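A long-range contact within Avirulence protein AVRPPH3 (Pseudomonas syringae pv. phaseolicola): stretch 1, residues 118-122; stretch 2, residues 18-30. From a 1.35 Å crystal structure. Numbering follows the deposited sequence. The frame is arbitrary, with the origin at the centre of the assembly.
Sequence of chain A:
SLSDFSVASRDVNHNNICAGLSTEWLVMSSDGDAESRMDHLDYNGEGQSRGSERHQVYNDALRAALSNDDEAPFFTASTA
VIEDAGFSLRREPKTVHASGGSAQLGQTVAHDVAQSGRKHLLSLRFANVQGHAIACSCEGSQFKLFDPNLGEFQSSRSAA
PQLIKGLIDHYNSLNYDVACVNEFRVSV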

# COMPACT_ATOMS: atom_id res chain seq x y z
N ARG A 118 11.49 -7.65 -2.24
CA ARG A 118 10.07 -7.82 -1.96
C ARG A 118 9.19 -6.62 -2.32
O ARG A 118 9.59 -5.47 -2.15
CB ARG A 118 9.85 -8.16 -0.49
CG ARG A 118 10.46 -9.49 -0.06
CD ARG A 118 9.96 -9.92 1.32
NE ARG A 118 10.58 -11.17 1.75
CZ ARG A 118 10.31 -11.78 2.90
NH1 ARG A 118 9.42 -11.26 3.74
NH2 ARG A 118 10.93 -12.91 3.22
N LYS A 119 8.00 -6.94 -2.81
CA LYS A 119 7.01 -5.93 -3.18
C LYS A 119 5.72 -6.31 -2.49
O LYS A 119 5.39 -7.49 -2.38
CB LYS A 119 6.79 -5.91 -4.69
CG LYS A 119 7.92 -5.25 -5.47
CD LYS A 119 7.52 -5.00 -6.91
CE LYS A 119 8.61 -4.26 -7.67
NZ LYS A 119 9.83 -5.09 -7.82
N HIS A 120 4.98 -5.32 -2.01
CA HIS A 120 3.72 -5.59 -1.33
C HIS A 120 2.65 -4.56 -1.59
O HIS A 120 2.93 -3.37 -1.79
CB HIS A 120 3.88 -5.58 0.20
CG HIS A 120 4.70 -6.70 0.74
ND1 HIS A 120 4.15 -7.82 1.33
CD2 HIS A 120 6.04 -6.85 0.83
CE1 HIS A 120 5.13 -8.61 1.76
NE2 HIS A 120 6.28 -8.05 1.46
N LEU A 121 1.41 -5.04 -1.58
CA LEU A 121 0.25 -4.17 -1.63
C LEU A 121 -0.14 -4.37 -0.16
O LEU A 121 -0.17 -5.51 0.32
CB LEU A 121 -0.86 -4.71 -2.54
CG LEU A 121 -2.16 -3.90 -2.45
CD1 LEU A 121 -1.96 -2.50 -3.00
CD2 LEU A 121 -3.24 -4.62 -3.25
N LEU A 122 -0.41 -3.30 0.57
CA LEU A 122 -0.79 -3.42 1.97
C LEU A 122 -2.14 -2.77 2.18
O LEU A 122 -2.46 -1.76 1.56
CB LEU A 122 0.24 -2.73 2.87
CG LEU A 122 1.71 -3.14 2.78
CD1 LEU A 122 2.54 -2.24 3.67
CD2 LEU A 122 1.88 -4.59 3.19
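Stretch 2 (18-30) CAGLSTEWLVMSS

Stretch 2 packs as a helix against a strand of stretch 1. Residues 18-27 are helical, with phi/psi close to -62/-42 throughout and an unbroken i to i+4 ladder that runs from Ser22 N to Cys18 O (2.8 Å) through Met28 N to Glu24 O (3.2 Å). Met28, at -118/32, is the first residue to leave helical angles. Residues 119-122 are extended, with phi between -107 and -144° and psi between 131 and 148°. The two axes approach to 9.1 Å, and their N-to-C directions differ by 172°, so helix and strand run nearly antiparallel. The register agrees: Lys119 CA lies 7.5 Å from Leu26 CA, and Leu121 CA lies 7.0 Å from Ser22 CA, so two steps along the strand match one turn back along the helix.

Arg118, still in the loop before the strand, is out of reach, its side chain coming no nearer than the 9.2 Å from Arg118 CB to Leu26 CD2. Contact begins at Lys119, whose CA-to-CB bond points toward the helix. Its CB is 4.3 Å from Leu26 CD2, while farther out the aliphatic CE lies 4.3 Å from Leu26 O and 4.0 Å from Ser29 OG. The lysine side chain thus extends past Leu26 to Ser29.

His120 directs its CB away, as strand alternation predicts, and its side chain stays clear of stretch 2, with His120 CB 6.2 Å from Leu26 CD2. It nevertheless contributes through its backbone, with His120 O 3.8 Å from Leu26 CD2.

At Leu121 the CA-to-CB bond points sideways, but the t, p rotamer (172°, 66°) brings the end of the side chain nearer. Leu121 CD1 lies 3.7 Å from Ser22 CB, the closest contact between the stretches, and 4.2 Å from Thr23 OG1. Both hydroxyls are turned back into their own helix: Ser22 OG donates to Cys18 O and Thr23 OG1 to Ala19 O, each at 2.9 Å. On the Leu26 side, Leu121 CB and Leu26 CD1 form an apolar pair at 4.3 Å. Leu26, pointing toward the strand with an m, t rotamer, thus touches three successive strand residues and has the largest covered area of any residue here, 79 Å², followed by Leu121 at 74 Å².

Leu122 makes no contact; Leu122 CB remains 7.8 Å from Ser22 OG. No hydrogen bond crosses between the stretches, and the 278 Å² buried in total reflects van der Waals packing centred on Leu26 and Leu121.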

# COMPACT_ATOMS: atom_id res chain seq x y z
N CYS A 18 -7.48 4.13 -4.02
CA CYS A 18 -6.21 3.71 -3.42
C CYS A 18 -5.61 2.39 -3.87
O CYS A 18 -4.41 2.34 -4.15
CB CYS A 18 -6.30 3.76 -1.89
SG CYS A 18 -7.75 3.00 -1.12
N ALA A 19 -6.40 1.32 -3.95
CA ALA A 19 -5.86 0.04 -4.37
C ALA A 19 -5.33 0.13 -5.80
O ALA A 19 -4.25 -0.39 -6.10
CB ALA A 19 -6.92 -1.05 -4.26
N GLY A 20 -6.09 0.79 -6.67
CA GLY A 20 -5.67 0.94 -8.06
C GLY A 20 -4.41 1.78 -8.20
O GLY A 20 -3.50 1.42 -8.95
N LEU A 21 -4.36 2.91 -7.50
CA LEU A 21 -3.19 3.79 -7.54
C LEU A 21 -1.97 3.09 -6.97
O LEU A 21 -0.87 3.21 -7.51
CB LEU A 21 -3.45 5.07 -6.75
CG LEU A 21 -4.42 6.08 -7.36
CD1 LEU A 21 -4.77 7.15 -6.33
CD2 LEU A 21 -3.80 6.71 -8.61
N SER A 22 -2.15 2.35 -5.87
CA SER A 22 -1.05 1.64 -5.24
C SER A 22 -0.50 0.57 -6.18
O SER A 22 0.72 0.37 -6.25
CB SER A 22 -1.51 1.01 -3.93
OG SER A 22 -1.78 2.02 -2.97
N THR A 23 -1.38 -0.11 -6.90
CA THR A 23 -0.93 -1.14 -7.82
C THR A 23 -0.21 -0.50 -9.01
O THR A 23 0.80 -1.02 -9.48
CB THR A 23 -2.11 -2.01 -8.30
OG1 THR A 23 -2.72 -2.63 -7.16
CG2 THR A 23 -1.62 -3.11 -9.24
N GLU A 24 -0.71 0.64 -9.49
CA GLU A 24 -0.06 1.34 -10.60
C GLU A 24 1.34 1.75 -10.14
O GLU A 24 2.31 1.64 -10.89
CB GLU A 24 -0.88 2.56 -11.02
CG GLU A 24 -0.23 3.48 -12.07
CD GLU A 24 -0.05 2.83 -13.43
OE1 GLU A 24 -0.59 1.73 -13.67
OE2 GLU A 24 0.63 3.44 -14.29
N TRP A 25 1.46 2.22 -8.89
CA TRP A 25 2.76 2.61 -8.37
C TRP A 25 3.69 1.39 -8.35
O TRP A 25 4.86 1.50 -8.71
CB TRP A 25 2.64 3.18 -6.95
CG TRP A 25 3.95 3.62 -6.37
CD1 TRP A 25 4.57 4.83 -6.54
CD2 TRP A 25 4.83 2.84 -5.55
NE1 TRP A 25 5.77 4.85 -5.87
CE2 TRP A 25 5.95 3.64 -5.25
CE3 TRP A 25 4.77 1.54 -5.03
CZ2 TRP A 25 7.01 3.19 -4.45
CZ3 TRP A 25 5.81 1.09 -4.24
CH2 TRP A 25 6.92 1.91 -3.96
N LEU A 26 3.17 0.24 -7.93
CA LEU A 26 3.99 -0.97 -7.89
C LEU A 26 4.54 -1.30 -9.27
O LEU A 26 5.70 -1.68 -9.41
CB LEU A 26 3.17 -2.16 -7.37
CG LEU A 26 2.97 -2.25 -5.85
CD1 LEU A 26 2.03 -3.41 -5.52
CD2 LEU A 26 4.32 -2.45 -5.17
N VAL A 27 3.70 -1.15 -10.29
CA VAL A 27 4.12 -1.45 -11.66
C VAL A 27 5.27 -0.57 -12.12
O VAL A 27 6.20 -1.06 -12.77
CB VAL A 27 2.94 -1.29 -12.65
CG1 VAL A 27 3.43 -1.43 -14.09
CG2 VAL A 27 1.88 -2.35 -12.35
N MET A 28 5.24 0.72 -11.78
CA MET A 28 6.33 1.59 -12.21
C MET A 28 7.13 2.22 -11.07
O MET A 28 7.66 3.32 -11.20
CB MET A 28 5.79 2.68 -13.15
CG MET A 28 4.41 3.22 -12.80
SD MET A 28 4.36 4.11 -11.25
CE MET A 28 5.12 5.66 -11.73
N SER A 29 7.26 1.49 -9.97
CA SER A 29 7.99 1.97 -8.80
C SER A 29 9.48 2.19 -9.05
O SER A 29 10.12 2.94 -8.31
CB SER A 29 7.81 0.99 -7.64
OG SER A 29 8.21 -0.32 -8.00
N SER A 30 10.02 1.57 -10.09
CA SER A 30 11.44 1.72 -10.40
C SER A 30 11.72 2.71 -11.52
O SER A 30 12.88 2.93 -11.88
CB SER A 30 12.04 0.37 -10.78
OG SER A 30 11.51 -0.08 -12.02